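Local coordinates for possible atls1-like light-inducible protein (Prochlorococcus marinus, PDB 2XCZ) that is of unknown function but belongs to the macrophage migration inhibitory factor family, small alpha/beta proteins that assemble into trimers, at residues E22-L27 / V38-Q43; E78-H83 / I95-E100; P56-E61 / G82-N87; K26-E29 / P34-Y37. All coordinates share one frame; numbering follows the deposited sequence.

Contact 1. Residues E22-L27 / V38-Q43; sequences ELSSKL and VMTSLQ
Ser24, on the inner side of helix 16-31, meets Val38, just before strand 39-43, and Thr40 within it. The two elements are the helix and second strand of a beta-alpha-beta unit of the MIF fold, and their meeting is an example of a small serine sitting at the point of closest backbone approach, 6.2 Å from Ser24 CA to Val38 CA. The tight part centres on Ser24. Its CB lies against Thr40 CG2 at 3.9 Å, while its OG, turned away from the backbone N (chi1 177°), swings over Val38 and comes within 3.6 Å of Val38 CG1. A hydroxyl set beside a methyl gains little from it, but OG finds polar partners elsewhere, in Glu35 and in a water that donates to it at 2.6 Å. Thr40 splits its two branches: CG2 touches Ser24, whereas OG1 is hydrogen-bonded to Thr49 of the second subunit, whose strand pairs with Met39, Thr40 and Ser41 and carries the sheet across the interface.

Away from Ser24 the fit slackens. Leu27 directs its CB toward segment 38-43, yet its CD2 stops 4.5 Å from Val38 CG1, and Leu27 packs as well on Val76 of helix 72-88. On the exposed flank of the helix, far from the strand, Lys26 NZ forms a salt bridge of 3.0 Å with Glu22 OE1, one turn earlier, approaching the lone pair that points away from the other carboxylate oxygen. Between the two segments, the water that donates to Ser24 OG also donates to Val38 O at 2.7 Å.

Contact 2. Residues E78-H83 / I95-E100; sequences ELVCGH and IYIGFE
Val80 and Cys81 present neighbouring side chains to Ile95 and Ile97, which project from alternate positions of one face of strand 95-101. This is the helix-to-second-strand packing of the beta-alpha-beta unit built from strand 58-64, helix 72-88 and strand 95-101, and it serves as an example of how two neighbouring helix residues meet two alternate strand residues. The helical and strand segments run roughly antiparallel, at 142°, with their axes 9.5 Å apart at closest approach.

Val80 and Ile97 meet at a slant, not end on: the terminal methyl CD1 of Ile97 lies 3.8 Å from Val80 CG1 and almost as near to its CB. Because CG1 of Ile97 is trans to its carbonyl carbon (chi1 -53°) and the chain continues extended, CD1 is carried out to the helix, where Cys81 SG touches it from another direction at 4.0 Å. Cys81 SG also leans on Ile95 CG2, at 3.8 Å. The sulfur thus bridges both isoleucines.

Ile95 uses both of its branches, since CG1 leads CD1 past the sulfur toward the helix backbone. On the reverse face of the strand, Tyr96 instead reaches the third subunit, where its OH is hydrogen-bonded to Tyr37 O of that chain. Ile97 CG2, meanwhile, sits 3.5 Å above the ring plane of Phe99, displaced toward the rim, and Ile95 CD1 ends 3.8 Å from Cys81 O.

Contact 3. Residues P56-E61 / G82-N87; sequences PTCYVE and GHIEQN
An extended outer torsion (chi2 165°) carries CD1 of Ile84 away from the helix backbone toward Cys58 and Val60, and Cys58 answers with an SG rotated fully to the far side of CB from its own N (chi1 180°), directed at the helix. The methyl CD1 of Ile84 touches both strand residues, 3.8 Å from Cys58 SG and 3.6 Å from Val60 CG2. Each partner is met differently. The sulfur touches both branches of the isoleucine, with Ile84 CG2 also 4.0 Å from Cys58 SG, whereas Val60 and Ile84 lie alongside one another, pointing opposite ways, and meet through a single methyl pair.

Here the first strand of the beta-alpha-beta unit 58-64, 72-88, 95-101 receives its helix, and one isoleucine methyl touches residues i and i+2 on the same face of the strand. Strand 58-64 is an inner strand of the four-stranded sheet, and the patch is completed by its neighbours: Cys58 and Val60 both pack on Ile6 of strand 3-8, and Ile84 also packs on Ile95.

Near the end of the helix, Asn87 folds its amide back over the preceding turn. Asn87 ND2 donates to His83 O at 2.9 Å with an N-H...O angle of 159°, while the backbone N of Asn87 reaches that same oxygen from the opposite face of the carbonyl plane. ND2 also lies 3.4 Å above the centre of the His83 ring, whose NE2 is hydrogen-bonded to Leu19 O.

Contact 4. Residues K26-E29 / P34-Y37; sequences KLAE and PEKY
Glu35 lays the root of its side chain against Ala28 in the last turn of helix 16-31, after the chain has left the helix and turned back through the short 3-10 segment 35-37 on its way to strand 39-43. The connection belongs to the first beta-alpha-beta unit, and it shows how a long side chain can be apolar at its base and polar at its tip. CB of Glu35 rests 3.8 Å from Ala28 CB, and the CA behind it is as close, at 3.7 Å. With only a methyl between them, Ala28 CA and Glu35 CA are 5.0 Å apart. CG follows, continuing the line of the backbone away from N (chi1 -161°), and still touches the methyl of Ala28 at 4.0 Å. From there the extended chain parts company with Ala28: CD of Glu35 already lies 4.9 Å from Ala28 CB. At the tip OE1 arrives over the previous helical turn, at Ser24 OG. Further along, Lys36 O is hydrogen-bonded to Ser51 OG of the second subunit. The turn itself closes with Tyr37 N donating to Pro34 O at 3.0 Å, and Pro34 CG lies in plane at the edge of the Tyr37 ring.

Contacts 1 and 4 both use helix 16-31, with centres about 8 Å apart, and both close before contacts 2 and 3 open. Contact 3 opens on strand 58-64 and ends on helix 72-88, where contact 2 also lies; their centres are about 7 Å apart, while those of contacts 3 and 4 are about 19 Å apart. Contacts 1, 2 and 3 all reach the four-stranded sheet. The two helices join the pairs: Leu79 packs on Lys26, and His83 on Glu22 and Leu23. Two successive beta-alpha-beta units are thus laid side by side on one sheet, whose outermost strands continue into neighbouring subunits, as expected for a MIF-family trimer.

Contact 1. Residues E22-L27 / V38-Q43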
# COMPACT_ATOMS: atom_id res chain seq x y z
N GLU A 22 -18.70 7.07 7.84
CA GLU A 22 -19.55 5.98 8.27
C GLU A 22 -18.73 4.70 8.48
O GLU A 22 -18.88 4.03 9.50
CB GLU A 22 -20.66 5.75 7.26
CG GLU A 22 -21.69 4.73 7.72
CD GLU A 22 -22.67 4.35 6.63
OE1 GLU A 22 -23.21 3.23 6.68
OE2 GLU A 22 -22.90 5.17 5.71
N LEU A 23 -17.86 4.38 7.53
CA LEU A 23 -16.93 3.26 7.69
C LEU A 23 -16.05 3.38 8.95
O LEU A 23 -15.79 2.38 9.64
CB LEU A 23 -16.08 3.12 6.42
CG LEU A 23 -15.07 1.97 6.39
CD1 LEU A 23 -15.74 0.63 6.66
CD2 LEU A 23 -14.31 1.97 5.07
N SER A 24 -15.59 4.60 9.24
CA SER A 24 -14.73 4.89 10.38
C SER A 24 -15.40 4.55 11.72
O SER A 24 -14.81 3.87 12.56
CB SER A 24 -14.30 6.36 10.34
OG SER A 24 -13.53 6.70 11.47
N SER A 25 -16.62 5.04 11.92
CA SER A 25 -17.36 4.75 13.16
C SER A 25 -17.71 3.26 13.32
O SER A 25 -17.56 2.71 14.41
CB SER A 25 -18.61 5.62 13.28
OG SER A 25 -19.28 5.66 12.04
N LYS A 26 -18.16 2.64 12.23
CA LYS A 26 -18.46 1.20 12.22
C LYS A 26 -17.25 0.35 12.56
O LYS A 26 -17.34 -0.58 13.37
CB LYS A 26 -19.07 0.78 10.88
CG LYS A 26 -20.43 1.44 10.66
CD LYS A 26 -21.18 0.90 9.46
CE LYS A 26 -22.65 1.25 9.59
NZ LYS A 26 -23.43 0.80 8.42
N LEU A 27 -16.11 0.68 11.95
CA LEU A 27 -14.87 -0.03 12.24
C LEU A 27 -14.39 0.17 13.67
O LEU A 27 -13.92 -0.78 14.31
CB LEU A 27 -13.78 0.28 11.20
CG LEU A 27 -12.52 -0.61 11.30
CD1 LEU A 27 -12.84 -2.08 10.94
CD2 LEU A 27 -11.40 -0.09 10.40
N VAL A 38 -8.86 5.79 14.44
CA VAL A 38 -9.15 5.17 13.14
C VAL A 38 -8.78 6.09 11.98
O VAL A 38 -9.24 7.25 11.92
CB VAL A 38 -10.65 4.77 13.00
CG1 VAL A 38 -10.95 4.21 11.60
CG2 VAL A 38 -11.04 3.77 14.06
N MET A 39 -7.98 5.56 11.05
CA MET A 39 -7.62 6.29 9.84
C MET A 39 -8.18 5.57 8.63
O MET A 39 -8.09 4.34 8.54
CB MET A 39 -6.09 6.38 9.72
CG MET A 39 -5.61 7.20 8.52
SD MET A 39 -3.82 7.49 8.51
CE MET A 39 -3.68 8.72 9.79
N THR A 40 -8.74 6.32 7.69
CA THR A 40 -9.34 5.72 6.49
C THR A 40 -8.91 6.46 5.24
O THR A 40 -8.52 7.63 5.30
CB THR A 40 -10.91 5.71 6.52
OG1 THR A 40 -11.42 7.00 6.18
CG2 THR A 40 -11.47 5.28 7.89
N SER A 41 -8.96 5.77 4.11
CA SER A 41 -8.79 6.44 2.81
C SER A 41 -9.56 5.74 1.69
O SER A 41 -9.87 4.55 1.78
CB SER A 41 -7.31 6.53 2.43
OG SER A 41 -6.76 5.27 2.12
N LEU A 42 -9.85 6.51 0.64
CA LEU A 42 -10.50 5.99 -0.56
C LEU A 42 -9.87 6.59 -1.80
O LEU A 42 -9.99 7.80 -2.07
CB LEU A 42 -12.01 6.31 -0.54
CG LEU A 42 -12.82 5.89 -1.78
CD1 LEU A 42 -12.75 4.38 -2.02
CD2 LEU A 42 -14.26 6.39 -1.67
N GLN A 43 -9.20 5.73 -2.56
CA GLN A 43 -8.63 6.11 -3.85
C GLN A 43 -9.40 5.41 -4.97
O GLN A 43 -9.27 4.19 -5.17
CB GLN A 43 -7.14 5.75 -3.91
CG GLN A 43 -6.44 6.22 -5.19
CD GLN A 43 -6.62 7.71 -5.44
OE1 GLN A 43 -6.44 8.53 -4.54
NE2 GLN A 43 -6.97 8.07 -6.67
O HOH W 1 -11.50 8.23 10.81

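Contact 2. Residues E78-H83 / I95-E100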
# COMPACT_ATOMS: atom_id res chain seq x y z
N GLU A 78 -16.93 -8.93 6.45
CA GLU A 78 -18.36 -8.80 6.22
C GLU A 78 -18.77 -7.32 6.23
O GLU A 78 -19.47 -6.86 5.32
CB GLU A 78 -19.16 -9.63 7.23
CG GLU A 78 -20.67 -9.63 7.01
CD GLU A 78 -21.43 -10.30 8.14
OE1 GLU A 78 -20.86 -10.49 9.25
OE2 GLU A 78 -22.62 -10.65 7.93
N LEU A 79 -18.32 -6.58 7.25
CA LEU A 79 -18.59 -5.15 7.35
C LEU A 79 -18.10 -4.38 6.12
O LEU A 79 -18.86 -3.62 5.49
CB LEU A 79 -17.95 -4.56 8.62
CG LEU A 79 -17.82 -3.03 8.69
CD1 LEU A 79 -19.18 -2.32 8.78
CD2 LEU A 79 -16.90 -2.64 9.86
N VAL A 80 -16.82 -4.58 5.80
CA VAL A 80 -16.15 -3.81 4.77
C VAL A 80 -16.71 -4.12 3.38
O VAL A 80 -17.01 -3.20 2.60
CB VAL A 80 -14.62 -4.03 4.83
CG1 VAL A 80 -13.91 -3.44 3.60
CG2 VAL A 80 -14.07 -3.40 6.11
N CYS A 81 -16.85 -5.41 3.06
CA CYS A 81 -17.40 -5.80 1.75
C CYS A 81 -18.83 -5.30 1.61
O CYS A 81 -19.21 -4.80 0.55
CB CYS A 81 -17.35 -7.31 1.55
SG CYS A 81 -15.67 -7.94 1.36
N GLY A 82 -19.60 -5.39 2.69
CA GLY A 82 -20.98 -4.90 2.68
C GLY A 82 -21.08 -3.40 2.46
O GLY A 82 -21.89 -2.92 1.64
N HIS A 83 -20.24 -2.65 3.17
CA HIS A 83 -20.20 -1.19 3.07
C HIS A 83 -19.80 -0.77 1.65
O HIS A 83 -20.41 0.13 1.05
CB HIS A 83 -19.22 -0.61 4.10
CG HIS A 83 -19.36 0.87 4.29
ND1 HIS A 83 -20.38 1.43 5.03
CD2 HIS A 83 -18.61 1.90 3.83
CE1 HIS A 83 -20.26 2.74 5.01
NE2 HIS A 83 -19.19 3.05 4.30
N ILE A 95 -14.04 -8.07 -4.22
CA ILE A 95 -13.31 -7.31 -3.18
C ILE A 95 -12.30 -8.20 -2.47
O ILE A 95 -12.64 -9.30 -2.02
CB ILE A 95 -14.29 -6.69 -2.14
CG1 ILE A 95 -15.31 -5.78 -2.85
CG2 ILE A 95 -13.49 -5.96 -1.04
CD1 ILE A 95 -16.38 -5.23 -1.95
N TYR A 96 -11.05 -7.74 -2.42
CA TYR A 96 -10.01 -8.38 -1.61
C TYR A 96 -9.62 -7.46 -0.47
O TYR A 96 -9.57 -6.24 -0.63
CB TYR A 96 -8.76 -8.63 -2.45
CG TYR A 96 -8.69 -9.95 -3.18
CD1 TYR A 96 -9.63 -10.95 -2.96
CD2 TYR A 96 -7.62 -10.23 -4.02
CE1 TYR A 96 -9.54 -12.19 -3.61
CE2 TYR A 96 -7.53 -11.45 -4.68
CZ TYR A 96 -8.48 -12.43 -4.46
OH TYR A 96 -8.38 -13.66 -5.08
N ILE A 97 -9.33 -8.07 0.68
CA ILE A 97 -8.84 -7.33 1.84
C ILE A 97 -7.57 -7.97 2.36
O ILE A 97 -7.57 -9.17 2.72
CB ILE A 97 -9.90 -7.26 2.99
CG1 ILE A 97 -11.24 -6.70 2.48
CG2 ILE A 97 -9.36 -6.40 4.13
CD1 ILE A 97 -12.38 -6.91 3.48
N GLY A 98 -6.50 -7.18 2.45
CA GLY A 98 -5.27 -7.66 3.11
C GLY A 98 -5.22 -7.15 4.54
O GLY A 98 -5.22 -5.92 4.77
N PHE A 99 -5.17 -8.07 5.50
CA PHE A 99 -5.11 -7.73 6.93
C PHE A 99 -3.69 -7.83 7.49
O PHE A 99 -2.93 -8.72 7.09
CB PHE A 99 -5.98 -8.70 7.76
CG PHE A 99 -7.46 -8.53 7.57
CD1 PHE A 99 -8.18 -7.67 8.40
CD2 PHE A 99 -8.13 -9.24 6.59
CE1 PHE A 99 -9.54 -7.52 8.25
CE2 PHE A 99 -9.51 -9.11 6.42
CZ PHE A 99 -10.22 -8.24 7.24
N GLU A 100 -3.36 -6.98 8.46
CA GLU A 100 -2.11 -7.10 9.20
C GLU A 100 -2.36 -6.70 10.66
O GLU A 100 -2.97 -5.67 10.94
CB GLU A 100 -1.04 -6.19 8.59
CG GLU A 100 0.33 -6.29 9.25
CD GLU A 100 1.40 -5.54 8.48
OE1 GLU A 100 1.32 -4.29 8.37
OE2 GLU A 100 2.33 -6.19 7.96

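Contact 3. Residues P56-E61 / G82-N87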
# COMPACT_ATOMS: atom_id res chain seq x y z
N PRO A 56 -15.97 -3.63 -12.11
CA PRO A 56 -15.78 -2.98 -10.81
C PRO A 56 -15.11 -3.93 -9.82
O PRO A 56 -15.56 -5.05 -9.63
CB PRO A 56 -17.21 -2.63 -10.38
CG PRO A 56 -17.88 -2.34 -11.69
CD PRO A 56 -17.28 -3.28 -12.70
N THR A 57 -14.00 -3.45 -9.24
CA THR A 57 -13.22 -4.26 -8.29
C THR A 57 -12.50 -3.36 -7.29
O THR A 57 -12.36 -2.15 -7.51
CB THR A 57 -12.25 -5.20 -9.02
OG1 THR A 57 -11.64 -6.07 -8.05
CG2 THR A 57 -11.19 -4.43 -9.77
N CYS A 58 -12.03 -3.96 -6.19
CA CYS A 58 -11.60 -3.18 -5.06
C CYS A 58 -10.53 -3.94 -4.27
O CYS A 58 -10.70 -5.13 -4.03
CB CYS A 58 -12.85 -2.99 -4.18
SG CYS A 58 -12.64 -2.11 -2.76
N TYR A 59 -9.42 -3.27 -3.92
CA TYR A 59 -8.49 -3.83 -2.93
C TYR A 59 -8.48 -2.98 -1.67
O TYR A 59 -8.31 -1.77 -1.73
CB TYR A 59 -7.05 -3.93 -3.46
CG TYR A 59 -6.10 -4.41 -2.37
CD1 TYR A 59 -6.23 -5.68 -1.83
CD2 TYR A 59 -5.11 -3.56 -1.86
CE1 TYR A 59 -5.39 -6.12 -0.81
CE2 TYR A 59 -4.25 -3.98 -0.82
CZ TYR A 59 -4.42 -5.26 -0.31
OH TYR A 59 -3.57 -5.69 0.70
N VAL A 60 -8.61 -3.62 -0.51
CA VAL A 60 -8.59 -2.90 0.75
C VAL A 60 -7.44 -3.39 1.62
O VAL A 60 -7.23 -4.59 1.72
CB VAL A 60 -9.90 -3.15 1.54
CG1 VAL A 60 -9.95 -2.28 2.82
CG2 VAL A 60 -11.13 -2.88 0.64
N GLU A 61 -6.70 -2.47 2.24
CA GLU A 61 -5.82 -2.92 3.32
C GLU A 61 -6.33 -2.47 4.67
O GLU A 61 -6.75 -1.32 4.84
CB GLU A 61 -4.37 -2.54 3.09
CG GLU A 61 -4.11 -1.15 2.73
CD GLU A 61 -2.62 -0.80 2.82
OE1 GLU A 61 -1.76 -1.65 2.46
OE2 GLU A 61 -2.33 0.33 3.23
N GLY A 82 -19.60 -5.39 2.69
CA GLY A 82 -20.98 -4.90 2.68
C GLY A 82 -21.08 -3.40 2.46
O GLY A 82 -21.89 -2.92 1.64
N HIS A 83 -20.24 -2.65 3.17
CA HIS A 83 -20.20 -1.19 3.07
C HIS A 83 -19.80 -0.77 1.65
O HIS A 83 -20.41 0.13 1.05
CB HIS A 83 -19.22 -0.61 4.10
CG HIS A 83 -19.36 0.87 4.29
ND1 HIS A 83 -20.38 1.43 5.03
CD2 HIS A 83 -18.61 1.90 3.83
CE1 HIS A 83 -20.26 2.74 5.01
NE2 HIS A 83 -19.19 3.05 4.30
N ILE A 84 -18.79 -1.44 1.09
CA ILE A 84 -18.32 -1.11 -0.25
C ILE A 84 -19.32 -1.49 -1.35
O ILE A 84 -19.51 -0.74 -2.30
CB ILE A 84 -16.90 -1.68 -0.51
CG1 ILE A 84 -15.89 -0.94 0.39
CG2 ILE A 84 -16.54 -1.54 -1.98
CD1 ILE A 84 -14.53 -1.61 0.50
N GLU A 85 -19.96 -2.64 -1.20
CA GLU A 85 -21.03 -3.10 -2.09
C GLU A 85 -22.13 -2.06 -2.18
O GLU A 85 -22.55 -1.67 -3.27
CB GLU A 85 -21.65 -4.38 -1.55
CG GLU A 85 -21.12 -5.65 -2.14
CD GLU A 85 -22.17 -6.76 -2.15
OE1 GLU A 85 -22.11 -7.64 -3.02
OE2 GLU A 85 -23.07 -6.74 -1.27
N GLN A 86 -22.60 -1.64 -1.01
CA GLN A 86 -23.70 -0.68 -0.87
C GLN A 86 -23.36 0.71 -1.44
O GLN A 86 -24.15 1.30 -2.19
CB GLN A 86 -24.10 -0.60 0.61
CG GLN A 86 -25.12 0.46 0.99
CD GLN A 86 -26.52 -0.09 1.07
OE1 GLN A 86 -27.04 -0.34 2.16
NE2 GLN A 86 -27.15 -0.30 -0.09
N ASN A 87 -22.16 1.20 -1.11
CA ASN A 87 -21.79 2.58 -1.40
C ASN A 87 -21.03 2.82 -2.71
O ASN A 87 -21.13 3.91 -3.29
CB ASN A 87 -21.02 3.15 -0.21
CG ASN A 87 -21.91 3.40 0.99
OD1 ASN A 87 -22.62 4.40 1.04
ND2 ASN A 87 -21.87 2.49 1.96

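Contact 4. Residues K26-E29 / P34-Y37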
# COMPACT_ATOMS: atom_id res chain seq x y z
N LYS A 26 -18.16 2.64 12.23
CA LYS A 26 -18.46 1.20 12.22
C LYS A 26 -17.25 0.35 12.56
O LYS A 26 -17.34 -0.58 13.37
CB LYS A 26 -19.07 0.78 10.88
CG LYS A 26 -20.43 1.44 10.66
CD LYS A 26 -21.18 0.90 9.46
CE LYS A 26 -22.65 1.25 9.59
NZ LYS A 26 -23.43 0.80 8.42
N LEU A 27 -16.11 0.68 11.95
CA LEU A 27 -14.87 -0.03 12.24
C LEU A 27 -14.39 0.17 13.67
O LEU A 27 -13.92 -0.78 14.31
CB LEU A 27 -13.78 0.28 11.20
CG LEU A 27 -12.52 -0.61 11.30
CD1 LEU A 27 -12.84 -2.08 10.94
CD2 LEU A 27 -11.40 -0.09 10.40
N ALA A 28 -14.50 1.39 14.19
CA ALA A 28 -14.13 1.63 15.60
C ALA A 28 -14.93 0.71 16.54
O ALA A 28 -14.37 0.07 17.43
CB ALA A 28 -14.34 3.08 15.97
N GLU A 29 -16.24 0.66 16.32
CA GLU A 29 -17.11 -0.10 17.19
C GLU A 29 -16.79 -1.59 17.10
O GLU A 29 -16.68 -2.26 18.13
CB GLU A 29 -18.58 0.15 16.85
CG GLU A 29 -19.50 -0.30 17.97
CD GLU A 29 -20.72 -1.06 17.49
OE1 GLU A 29 -20.91 -1.20 16.25
OE2 GLU A 29 -21.49 -1.53 18.36
N PRO A 34 -11.21 3.34 20.17
CA PRO A 34 -11.71 4.71 20.09
C PRO A 34 -11.61 5.20 18.65
O PRO A 34 -10.56 5.00 17.99
CB PRO A 34 -10.74 5.51 20.98
CG PRO A 34 -10.04 4.51 21.82
CD PRO A 34 -10.02 3.23 21.03
N GLU A 35 -12.68 5.82 18.14
CA GLU A 35 -12.65 6.31 16.77
C GLU A 35 -11.56 7.34 16.51
O GLU A 35 -11.11 7.48 15.37
CB GLU A 35 -14.00 6.85 16.31
CG GLU A 35 -14.07 6.92 14.79
CD GLU A 35 -15.33 7.56 14.26
OE1 GLU A 35 -15.34 7.91 13.07
OE2 GLU A 35 -16.30 7.71 15.03
N LYS A 36 -11.13 8.04 17.56
CA LYS A 36 -9.96 8.93 17.48
C LYS A 36 -8.82 8.29 16.68
O LYS A 36 -8.16 8.97 15.89
CB LYS A 36 -9.45 9.30 18.88
CG LYS A 36 -8.29 10.27 18.87
CD LYS A 36 -7.66 10.36 20.25
CE LYS A 36 -6.42 11.24 20.26
NZ LYS A 36 -6.74 12.65 19.93
N TYR A 37 -8.60 7.00 16.89
CA TYR A 37 -7.43 6.31 16.34
C TYR A 37 -7.67 5.63 14.99
O TYR A 37 -6.76 5.00 14.46
CB TYR A 37 -6.86 5.32 17.34
CG TYR A 37 -6.29 6.01 18.56
CD1 TYR A 37 -5.11 6.76 18.47
CD2 TYR A 37 -6.94 5.95 19.78
CE1 TYR A 37 -4.59 7.43 19.59
CE2 TYR A 37 -6.42 6.61 20.91
CZ TYR A 37 -5.25 7.35 20.81
OH TYR A 37 -4.75 8.00 21.92